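Long-range contact in exopolygalacturonase (Yersinia enterocolitica, PDB 2UVF), which probably hydrolyses pectin-derived polygalacturonate from chain ends, as a periplasmic family 28 exopolygalacturonase that binds digalacturonic acid: residues 345-359 with 370-384. Residues are numbered along the deposited sequence; the frame is centred on the assembly and turned at random.
Sequences AGFTVRNPAFHGIMN and LIHQTYDANNGDGIE. With NI (nickel (II) ion), chain K; ADA (alpha-D-galactopyranuronic acid), chain C; ADA (alpha-D-galactopyranuronic acid), chain B; SO4 (sulfate ion), chain I.
Thr-348 lies beside Ile-371 and Ile-357 beside Ile-383 where two successive coils of the right-handed parallel beta-helix of family 28 glycoside hydrolases stack in register. The axes of strands 348-350 and 371-373 approach to 4.6 Å, paired by backbone bonds such as Val-349 N to Ile-371 O; a second parallel pair joins 357-359 to 383-384.

Apolar side chains fill the interior. Leu-370 puts its CD2 methyl over the centre of the Phe-347 ring, 3.7 Å from the centroid, a CH-pi contact, while its CD1 meets Ile-357 CD1. The puckered ring of Pro-352 suits the loop between strands: its CD packs on Thr-374 CG2 at 3.5 Å.

On the outer side Arg-350 and Gln-373 run alongside each other. The extended arginine grips Gln-373 OE1 side-on with NE (2.7 Å) and NH2, and guanidinium and amide lie 5° apart, so the paired bonds keep them nearly in one plane.

Phe-354, His-355, Asn-379, Asp-381 and Glu-384 line the glycan-binding pocket. Gly-356, lacking a side chain, lets the Asp-381 carbonyl lie close to its backbone. His-355 has its CG beside the backbone N (chi1 -58°), which brings ND1 to Asn-379 O at 2.8 Å, in the ring plane; this bond fixes the ring's rotation and leaves NE2 to donate to O6A of the chain C galacturonate. Phe-354 lies against one face of the imidazole, and Asn-379, itself held by Arg-330, sets CB near Phe-354 CE1. Across the opposite face of the imidazole, Glu-384 places its carboxylate OE2 over the ring centre, 3.0 Å from His-355 CD2.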
ATOM      1  N   ALA A 345      12.026   2.748   1.901  1.00 30.94           N
ATOM      2  CA  ALA A 345      12.203   3.984   1.149  1.00 30.55           C
ATOM      3  C   ALA A 345      12.982   3.825  -0.161  1.00 30.91           C
ATOM      4  O   ALA A 345      13.936   3.062  -0.217  1.00 30.87           O
ATOM      5  CB  ALA A 345      12.869   5.039   2.017  1.00 31.21           C
ATOM      6  N   GLY A 346      12.563   4.561  -1.194  1.00 29.70           N
ATOM      7  CA  GLY A 346      13.307   4.682  -2.467  1.00 29.46           C
ATOM      8  C   GLY A 346      13.337   3.511  -3.435  1.00 28.80           C
ATOM      9  O   GLY A 346      13.538   3.699  -4.656  1.00 28.30           O
ATOM     10  N   PHE A 347      13.169   2.299  -2.910  1.00 28.20           N
ATOM     11  CA  PHE A 347      13.435   1.125  -3.731  1.00 27.90           C
ATOM     12  C   PHE A 347      12.328   0.806  -4.703  1.00 28.08           C
ATOM     13  O   PHE A 347      11.180   1.191  -4.492  1.00 27.86           O
ATOM     14  CB  PHE A 347      13.895  -0.122  -2.918  1.00 27.90           C
ATOM     15  CG  PHE A 347      12.959  -0.569  -1.817  1.00 27.68           C
ATOM     16  CD1 PHE A 347      11.886  -1.428  -2.093  1.00 28.98           C
ATOM     17  CD2 PHE A 347      13.198  -0.210  -0.492  1.00 27.72           C
ATOM     18  CE1 PHE A 347      11.042  -1.874  -1.079  1.00 25.30           C
ATOM     19  CE2 PHE A 347      12.355  -0.653   0.539  1.00 27.40           C
ATOM     20  CZ  PHE A 347      11.274  -1.498   0.239  1.00 26.04           C
ATOM     21  N   THR A 348      12.705   0.123  -5.783  1.00 28.17           N
ATOM     22  CA  THR A 348      11.776  -0.378  -6.793  1.00 28.30           C
ATOM     23  C   THR A 348      11.503  -1.866  -6.546  1.00 27.79           C
ATOM     24  O   THR A 348      12.423  -2.630  -6.177  1.00 28.75           O
ATOM     25  CB  THR A 348      12.336  -0.094  -8.211  1.00 27.96           C
ATOM     26  OG1 THR A 348      12.392   1.325  -8.381  1.00 31.24           O
ATOM     27  CG2 THR A 348      11.463  -0.657  -9.320  1.00 27.54           C
ATOM     28  N   VAL A 349      10.243  -2.260  -6.710  1.00 27.03           N
ATOM     29  CA  VAL A 349       9.812  -3.652  -6.578  1.00 26.22           C
ATOM     30  C   VAL A 349       9.398  -4.153  -7.948  1.00 27.04           C
ATOM     31  O   VAL A 349       8.545  -3.548  -8.628  1.00 26.69           O
ATOM     32  CB  VAL A 349       8.615  -3.833  -5.577  1.00 25.70           C
ATOM     33  CG1 VAL A 349       8.077  -5.296  -5.591  1.00 25.85           C
ATOM     34  CG2 VAL A 349       9.033  -3.514  -4.194  1.00 25.20           C
ATOM     35  N   ARG A 350       9.983  -5.270  -8.355  1.00 27.90           N
ATOM     36  CA  ARG A 350       9.611  -5.897  -9.604  1.00 28.06           C
ATOM     37  C   ARG A 350       9.311  -7.367  -9.418  1.00 27.83           C
ATOM     38  O   ARG A 350       9.855  -7.972  -8.530  1.00 28.11           O
ATOM     39  CB  ARG A 350      10.737  -5.717 -10.604  1.00 28.78           C
ATOM     40  CG  ARG A 350      10.805  -4.280 -11.098  1.00 30.80           C
ATOM     41  CD  ARG A 350      11.859  -4.077 -12.119  1.00 31.76           C
ATOM     42  NE  ARG A 350      11.748  -2.722 -12.614  1.00 34.11           N
ATOM     43  CZ  ARG A 350      12.638  -2.129 -13.389  1.00 33.83           C
ATOM     44  NH1 ARG A 350      13.722  -2.784 -13.779  1.00 33.72           N
ATOM     45  NH2 ARG A 350      12.417  -0.886 -13.787  1.00 32.48           N
ATOM     46  N   ASN A 351       8.406  -7.910 -10.231  1.00 27.79           N
ATOM     47  CA  ASN A 351       8.329  -9.353 -10.479  1.00 27.65           C
ATOM     48  C   ASN A 351       8.249 -10.293  -9.237  1.00 28.26           C
ATOM     49  O   ASN A 351       9.080 -11.199  -9.110  1.00 28.59           O
ATOM     50  CB  ASN A 351       9.542  -9.751 -11.341  1.00 27.92           C
ATOM     51  CG  ASN A 351       9.292 -10.984 -12.195  1.00 27.18           C
ATOM     52  OD1 ASN A 351      10.160 -11.397 -12.960  1.00 29.36           O
ATOM     53  ND2 ASN A 351       8.108 -11.552 -12.097  1.00 23.90           N
ATOM     54  N   PRO A 352       7.240 -10.114  -8.346  1.00 27.70           N
ATOM     55  CA  PRO A 352       7.198 -10.993  -7.189  1.00 27.69           C
ATOM     56  C   PRO A 352       6.642 -12.340  -7.625  1.00 28.24           C
ATOM     57  O   PRO A 352       5.804 -12.388  -8.529  1.00 29.20           O
ATOM     58  CB  PRO A 352       6.210 -10.281  -6.261  1.00 27.33           C
ATOM     59  CG  PRO A 352       5.216  -9.654  -7.206  1.00 25.82           C
ATOM     60  CD  PRO A 352       6.081  -9.192  -8.372  1.00 27.36           C
ATOM     61  N   ALA A 353       7.095 -13.428  -7.007  1.00 28.56           N
ATOM     62  CA  ALA A 353       6.510 -14.743  -7.284  1.00 28.35           C
ATOM     63  C   ALA A 353       5.086 -14.875  -6.723  1.00 27.83           C
ATOM     64  O   ALA A 353       4.261 -15.571  -7.288  1.00 28.69           O
ATOM     65  CB  ALA A 353       7.435 -15.874  -6.771  1.00 28.79           C
ATOM     66  N   PHE A 354       4.787 -14.170  -5.638  1.00 27.67           N
ATOM     67  CA  PHE A 354       3.447 -14.173  -5.037  1.00 27.15           C
ATOM     68  C   PHE A 354       3.091 -12.695  -4.744  1.00 27.81           C
ATOM     69  O   PHE A 354       2.839 -11.926  -5.706  1.00 28.52           O
ATOM     70  CB  PHE A 354       3.446 -15.105  -3.822  1.00 26.85           C
ATOM     71  CG  PHE A 354       2.084 -15.372  -3.198  1.00 25.92           C
ATOM     72  CD1 PHE A 354       0.947 -15.534  -3.959  1.00 23.13           C
ATOM     73  CD2 PHE A 354       1.973 -15.484  -1.819  1.00 25.78           C
ATOM     74  CE1 PHE A 354      -0.301 -15.803  -3.357  1.00 24.95           C
ATOM     75  CE2 PHE A 354       0.726 -15.747  -1.206  1.00 26.03           C
ATOM     76  CZ  PHE A 354      -0.408 -15.903  -1.978  1.00 26.13           C
ATOM     77  N   HIS A 355       3.146 -12.277  -3.478  1.00 27.61           N
ATOM     78  CA  HIS A 355       2.812 -10.902  -3.071  1.00 28.16           C
ATOM     79  C   HIS A 355       4.050 -10.017  -3.136  1.00 28.47           C
ATOM     80  O   HIS A 355       5.165 -10.514  -3.235  1.00 28.03           O
ATOM     81  CB  HIS A 355       2.271 -10.824  -1.620  1.00 27.85           C
ATOM     82  CG  HIS A 355       1.040 -11.643  -1.344  1.00 26.35           C
ATOM     83  ND1 HIS A 355      -0.022 -11.740  -2.219  1.00 27.02           N
ATOM     84  CD2 HIS A 355       0.677 -12.344  -0.246  1.00 23.99           C
ATOM     85  CE1 HIS A 355      -0.970 -12.488  -1.688  1.00 25.43           C
ATOM     86  NE2 HIS A 355      -0.575 -12.859  -0.484  1.00 25.05           N
ATOM     87  N   GLY A 356       3.841  -8.700  -3.041  1.00 29.33           N
ATOM     88  CA  GLY A 356       4.932  -7.713  -3.021  1.00 29.82           C
ATOM     89  C   GLY A 356       5.459  -7.570  -1.610  1.00 30.64           C
ATOM     90  O   GLY A 356       6.125  -8.476  -1.090  1.00 30.72           O
ATOM     91  N   ILE A 357       5.114  -6.453  -0.966  1.00 30.87           N
ATOM     92  CA  ILE A 357       5.549  -6.172   0.412  1.00 30.58           C
ATOM     93  C   ILE A 357       4.486  -6.519   1.467  1.00 30.73           C
ATOM     94  O   ILE A 357       3.360  -6.030   1.411  1.00 30.42           O
ATOM     95  CB  ILE A 357       6.055  -4.703   0.543  1.00 30.34           C
ATOM     96  CG1 ILE A 357       7.320  -4.532  -0.304  1.00 29.56           C
ATOM     97  CG2 ILE A 357       6.334  -4.331   2.027  1.00 29.17           C
ATOM     98  CD1 ILE A 357       7.713  -3.146  -0.572  1.00 31.72           C
ATOM     99  N   MET A 358       4.861  -7.376   2.418  1.00 30.53           N
ATOM    100  CA  MET A 358       3.961  -7.814   3.488  1.00 30.78           C
ATOM    101  C   MET A 358       4.445  -7.335   4.847  1.00 31.32           C
ATOM    102  O   MET A 358       5.628  -7.477   5.170  1.00 31.39           O
ATOM    103  CB  MET A 358       3.850  -9.343   3.541  1.00 31.14           C
ATOM    104  CG  MET A 358       3.252 -10.005   2.310  1.00 31.09           C
ATOM    105  SD  MET A 358       3.356 -11.802   2.462  1.00 31.06           S
ATOM    106  CE  MET A 358       2.151 -12.093   3.776  1.00 29.40           C
ATOM    107  N   ASN A 359       3.523  -6.754   5.616  1.00 30.88           N
ATOM    108  CA  ASN A 359       3.751  -6.360   6.995  1.00 31.44           C
ATOM    109  C   ASN A 359       2.745  -7.106   7.819  1.00 31.65           C
ATOM    110  O   ASN A 359       1.537  -6.954   7.623  1.00 31.36           O
ATOM    111  CB  ASN A 359       3.520  -4.863   7.191  1.00 31.54           C
ATOM    112  CG  ASN A 359       4.502  -4.036   6.443  1.00 31.69           C
ATOM    113  OD1 ASN A 359       5.541  -3.665   6.980  1.00 28.77           O
ATOM    114  ND2 ASN A 359       4.206  -3.771   5.167  1.00 33.61           N
ATOM    115  N   LEU A 370       8.425   4.386  -2.634  1.00 26.82           N
ATOM    116  CA  LEU A 370       8.711   3.116  -3.291  1.00 26.02           C
ATOM    117  C   LEU A 370       8.091   3.145  -4.683  1.00 25.14           C
ATOM    118  O   LEU A 370       7.122   3.863  -4.935  1.00 24.67           O
ATOM    119  CB  LEU A 370       8.184   1.928  -2.471  1.00 26.30           C
ATOM    120  CG  LEU A 370       8.406   1.879  -0.945  1.00 26.91           C
ATOM    121  CD1 LEU A 370       7.712   0.620  -0.335  1.00 27.16           C
ATOM    122  CD2 LEU A 370       9.857   1.882  -0.569  1.00 23.69           C
ATOM    123  N   ILE A 371       8.677   2.387  -5.595  1.00 24.30           N
ATOM    124  CA  ILE A 371       8.161   2.279  -6.945  1.00 23.80           C
ATOM    125  C   ILE A 371       7.803   0.799  -7.155  1.00 24.33           C
ATOM    126  O   ILE A 371       8.681  -0.046  -7.135  1.00 24.38           O
ATOM    127  CB  ILE A 371       9.217   2.848  -7.967  1.00 24.22           C
ATOM    128  CG1 ILE A 371       9.470   4.353  -7.684  1.00 22.83           C
ATOM    129  CG2 ILE A 371       8.792   2.622  -9.402  1.00 23.26           C
ATOM    130  CD1 ILE A 371      10.843   4.837  -8.094  1.00 25.70           C
ATOM    131  N   HIS A 372       6.507   0.493  -7.291  1.00 23.34           N
ATOM    132  CA  HIS A 372       6.039  -0.887  -7.478  1.00 22.86           C
ATOM    133  C   HIS A 372       5.731  -1.076  -8.944  1.00 22.07           C
ATOM    134  O   HIS A 372       4.881  -0.399  -9.475  1.00 21.51           O
ATOM    135  CB  HIS A 372       4.769  -1.184  -6.627  1.00 22.53           C
ATOM    136  CG  HIS A 372       4.842  -0.626  -5.244  1.00 21.34           C
ATOM    137  ND1 HIS A 372       5.249  -1.377  -4.160  1.00 23.69           N
ATOM    138  CD2 HIS A 372       4.643   0.628  -4.779  1.00 20.52           C
ATOM    139  CE1 HIS A 372       5.277  -0.608  -3.082  1.00 23.47           C
ATOM    140  NE2 HIS A 372       4.911   0.613  -3.429  1.00 19.34           N
ATOM    141  N   GLN A 373       6.443  -1.988  -9.590  1.00 22.99           N
ATOM    142  CA  GLN A 373       6.244  -2.274 -10.990  1.00 24.01           C
ATOM    143  C   GLN A 373       6.081  -3.796 -11.145  1.00 24.49           C
ATOM    144  O   GLN A 373       7.036  -4.526 -11.468  1.00 24.96           O
ATOM    145  CB  GLN A 373       7.431  -1.738 -11.813  1.00 24.50           C
ATOM    146  CG  GLN A 373       7.759  -0.226 -11.661  1.00 23.36           C
ATOM    147  CD  GLN A 373       9.034   0.151 -12.420  1.00 24.52           C
ATOM    148  OE1 GLN A 373       9.950  -0.668 -12.561  1.00 26.18           O
ATOM    149  NE2 GLN A 373       9.093   1.370 -12.921  1.00 25.71           N
ATOM    150  N   THR A 374       4.859  -4.267 -10.903  1.00 24.11           N
ATOM    151  CA  THR A 374       4.589  -5.696 -10.786  1.00 23.39           C
ATOM    152  C   THR A 374       3.340  -6.093 -11.560  1.00 23.62           C
ATOM    153  O   THR A 374       2.788  -7.151 -11.318  1.00 24.20           O
ATOM    154  CB  THR A 374       4.445  -6.151  -9.310  1.00 23.60           C
ATOM    155  OG1 THR A 374       3.244  -5.616  -8.740  1.00 22.67           O
ATOM    156  CG2 THR A 374       5.626  -5.680  -8.461  1.00 23.56           C
ATOM    157  N   TYR A 375       2.896  -5.239 -12.483  1.00 23.08           N
ATOM    158  CA  TYR A 375       1.781  -5.558 -13.357  1.00 23.24           C
ATOM    159  C   TYR A 375       2.325  -6.536 -14.369  1.00 23.88           C
ATOM    160  O   TYR A 375       3.397  -6.273 -14.924  1.00 24.61           O
ATOM    161  CB  TYR A 375       1.268  -4.299 -14.073  1.00 21.89           C
ATOM    162  CG  TYR A 375       0.048  -4.557 -14.925  1.00 21.42           C
ATOM    163  CD1 TYR A 375      -1.217  -4.575 -14.354  1.00 21.80           C
ATOM    164  CD2 TYR A 375       0.155  -4.799 -16.295  1.00 18.10           C
ATOM    165  CE1 TYR A 375      -2.335  -4.836 -15.105  1.00 15.77           C
ATOM    166  CE2 TYR A 375      -0.969  -5.027 -17.054  1.00 17.91           C
ATOM    167  CZ  TYR A 375      -2.214  -5.037 -16.443  1.00 18.49           C
ATOM    168  OH  TYR A 375      -3.359  -5.286 -17.175  1.00 18.84           O
ATOM    169  N   ASP A 376       1.651  -7.662 -14.612  1.00 23.77           N
ATOM    170  CA  ASP A 376       0.406  -8.064 -13.942  1.00 24.84           C
ATOM    171  C   ASP A 376       0.620  -9.411 -13.216  1.00 24.50           C
ATOM    172  O   ASP A 376      -0.062 -10.389 -13.499  1.00 25.71           O
ATOM    173  CB  ASP A 376      -0.714  -8.199 -14.982  1.00 23.61           C
ATOM    174  CG  ASP A 376      -2.082  -8.224 -14.366  1.00 25.31           C
ATOM    175  OD1 ASP A 376      -3.061  -8.498 -15.098  1.00 24.99           O
ATOM    176  OD2 ASP A 376      -2.196  -7.971 -13.145  1.00 27.48           O
ATOM    177  N   ALA A 377       1.584  -9.440 -12.301  1.00 24.09           N
ATOM    178  CA  ALA A 377       1.920 -10.633 -11.535  1.00 24.10           C
ATOM    179  C   ALA A 377       0.747 -11.078 -10.642  1.00 24.19           C
ATOM    180  O   ALA A 377       0.291 -10.310  -9.782  1.00 23.72           O
ATOM    181  CB  ALA A 377       3.176 -10.391 -10.726  1.00 22.71           C
ATOM    182  N   ASN A 378       0.239 -12.288 -10.887  1.00 24.66           N
ATOM    183  CA  ASN A 378      -0.927 -12.821 -10.146  1.00 25.34           C
ATOM    184  C   ASN A 378      -0.698 -12.793  -8.637  1.00 24.98           C
ATOM    185  O   ASN A 378       0.286 -13.355  -8.138  1.00 24.76           O
ATOM    186  CB  ASN A 378      -1.287 -14.235 -10.609  1.00 26.00           C
ATOM    187  CG  ASN A 378      -2.745 -14.625 -10.285  1.00 27.34           C
ATOM    188  OD1 ASN A 378      -3.632 -13.779 -10.138  1.00 27.38           O
ATOM    189  ND2 ASN A 378      -2.988 -15.919 -10.184  1.00 29.47           N
ATOM    190  N   ASN A 379      -1.610 -12.110  -7.943  1.00 24.69           N
ATOM    191  CA  ASN A 379      -1.559 -11.838  -6.497  1.00 24.19           C
ATOM    192  C   ASN A 379      -0.428 -10.917  -6.070  1.00 23.97           C
ATOM    193  O   ASN A 379      -0.100 -10.834  -4.875  1.00 23.23           O
ATOM    194  CB  ASN A 379      -1.525 -13.139  -5.687  1.00 24.32           C
ATOM    195  CG  ASN A 379      -2.603 -14.096  -6.115  1.00 25.32           C
ATOM    196  OD1 ASN A 379      -2.298 -15.198  -6.552  1.00 24.75           O
ATOM    197  ND2 ASN A 379      -3.875 -13.656  -6.056  1.00 21.62           N
ATOM    198  N   GLY A 380       0.157 -10.215  -7.031  1.00 23.47           N
ATOM    199  CA  GLY A 380       1.268  -9.334  -6.722  1.00 25.23           C
ATOM    200  C   GLY A 380       0.774  -7.985  -6.262  1.00 26.35           C
ATOM    201  O   GLY A 380       0.862  -6.989  -7.021  1.00 25.94           O
ATOM    202  N   ASP A 381       0.236  -7.938  -5.039  1.00 26.74           N
ATOM    203  CA  ASP A 381      -0.232  -6.660  -4.486  1.00 28.07           C
ATOM    204  C   ASP A 381       0.962  -5.824  -4.063  1.00 27.78           C
ATOM    205  O   ASP A 381       2.038  -6.368  -3.848  1.00 27.58           O
ATOM    206  CB  ASP A 381      -1.331  -6.779  -3.391  1.00 27.79           C
ATOM    207  CG  ASP A 381      -1.139  -7.938  -2.462  1.00 31.29           C
ATOM    208  OD1 ASP A 381       0.049  -8.331  -2.241  1.00 32.25           O
ATOM    209  OD2 ASP A 381      -2.185  -8.437  -1.936  1.00 28.38           O
ATOM    210  N   GLY A 382       0.774  -4.508  -3.980  1.00 27.88           N
ATOM    211  CA  GLY A 382       1.891  -3.600  -3.707  1.00 27.73           C
ATOM    212  C   GLY A 382       2.361  -3.706  -2.268  1.00 28.21           C
ATOM    213  O   GLY A 382       3.476  -4.139  -2.014  1.00 27.78           O
ATOM    214  N   ILE A 383       1.511  -3.295  -1.328  1.00 28.66           N
ATOM    215  CA  ILE A 383       1.820  -3.420   0.089  1.00 29.32           C
ATOM    216  C   ILE A 383       0.627  -4.023   0.809  1.00 29.76           C
ATOM    217  O   ILE A 383      -0.493  -3.509   0.704  1.00 29.71           O
ATOM    218  CB  ILE A 383       2.216  -2.059   0.755  1.00 29.90           C
ATOM    219  CG1 ILE A 383       3.375  -1.365   0.000  1.00 29.08           C
ATOM    220  CG2 ILE A 383       2.589  -2.288   2.241  1.00 29.98           C
ATOM    221  CD1 ILE A 383       3.672   0.079   0.411  1.00 30.15           C
ATOM    222  N   GLU A 384       0.863  -5.129   1.518  1.00 29.50           N
ATOM    223  CA  GLU A 384      -0.124  -5.662   2.459  1.00 28.94           C
ATOM    224  C   GLU A 384       0.156  -5.165   3.863  1.00 28.60           C
ATOM    225  O   GLU A 384       1.294  -5.233   4.312  1.00 28.38           O
ATOM    226  CB  GLU A 384      -0.118  -7.193   2.477  1.00 28.73           C
ATOM    227  CG  GLU A 384      -0.607  -7.812   1.220  1.00 28.60           C
ATOM    228  CD  GLU A 384      -0.628  -9.303   1.286  1.00 27.92           C
ATOM    229  OE1 GLU A 384      -0.225  -9.878   2.316  1.00 30.39           O
ATOM    230  OE2 GLU A 384      -1.067  -9.907   0.303  1.00 29.38           O
TER
HETATM  231 NI    NI K1614      -3.877  -7.659 -11.900  1.00 34.33          NI
HETATM  232  C1  ADA C   2      -6.073 -11.946   0.931  1.00 48.63           C
HETATM  233  C2  ADA C   2      -5.680 -10.730   1.795  1.00 49.10           C
HETATM  234  C3  ADA C   2      -4.185 -10.446   1.547  1.00 48.76           C
HETATM  235  C4  ADA C   2      -3.330 -11.697   1.921  1.00 47.80           C
HETATM  236  C5  ADA C   2      -3.802 -12.913   1.093  1.00 46.90           C
HETATM  237  C6  ADA C   2      -3.106 -14.282   1.327  1.00 46.04           C
HETATM  238  O2  ADA C   2      -6.505  -9.586   1.499  1.00 46.13           O
HETATM  239  O3  ADA C   2      -3.765  -9.283   2.256  1.00 50.89           O
HETATM  240  O4  ADA C   2      -3.408 -11.985   3.321  1.00 46.13           O
HETATM  241  O5  ADA C   2      -5.242 -13.113   1.232  1.00 47.28           O
HETATM  242  O6B ADA C   2      -3.861 -15.267   1.487  1.00 45.16           O
HETATM  243  O6A ADA C   2      -1.852 -14.339   1.329  1.00 43.57           O
HETATM  244  C1  ADA B   1      -6.229 -10.603  -3.746  1.00 47.05           C
HETATM  245  C2  ADA B   1      -4.990 -11.082  -2.960  1.00 45.97           C
HETATM  246  C3  ADA B   1      -5.256 -12.552  -2.564  1.00 47.22           C
HETATM  247  C4  ADA B   1      -6.312 -12.501  -1.447  1.00 49.04           C
HETATM  248  C5  ADA B   1      -7.585 -11.914  -2.083  1.00 49.86           C
HETATM  249  C6  ADA B   1      -8.707 -11.746  -1.032  1.00 51.33           C
HETATM  250  O1  ADA B   1      -6.548 -11.443  -4.894  1.00 47.38           O
HETATM  251  O2  ADA B   1      -3.785 -10.910  -3.670  1.00 40.15           O
HETATM  252  O3  ADA B   1      -4.055 -13.282  -2.208  1.00 46.12           O
HETATM  253  O4  ADA B   1      -5.861 -11.554  -0.447  1.00 49.77           O
HETATM  254  O5  ADA B   1      -7.324 -10.619  -2.779  1.00 49.61           O
HETATM  255  O6B ADA B   1      -8.712 -10.696  -0.340  1.00 51.73           O
HETATM  256  O6A ADA B   1      -9.558 -12.666  -0.928  1.00 52.09           O
HETATM  257  S   SO4 I1612      -6.912 -14.521  -8.428  1.00104.95           S
HETATM  258  O1  SO4 I1612      -6.381 -13.359  -9.140  1.00105.14           O
HETATM  259  O2  SO4 I1612      -8.077 -15.007  -9.161  1.00105.07           O
HETATM  260  O3  SO4 I1612      -5.909 -15.584  -8.378  1.00105.14           O
HETATM  261  O4  SO4 I1612      -7.280 -14.136  -7.063  1.00104.34           O
HETATM  262  O   HOH W   1       2.780 -12.832  -8.203  1.00 20.07           O
HETATM  263  O   HOH W   2      -5.082  -7.569 -13.744  1.00 27.23           O
HETATM  264  O   HOH W   3      -3.189  -5.347 -12.028  1.00 26.55           O
HETATM  265  O   HOH W   4      -4.370 -10.113 -11.861  1.00 38.66           O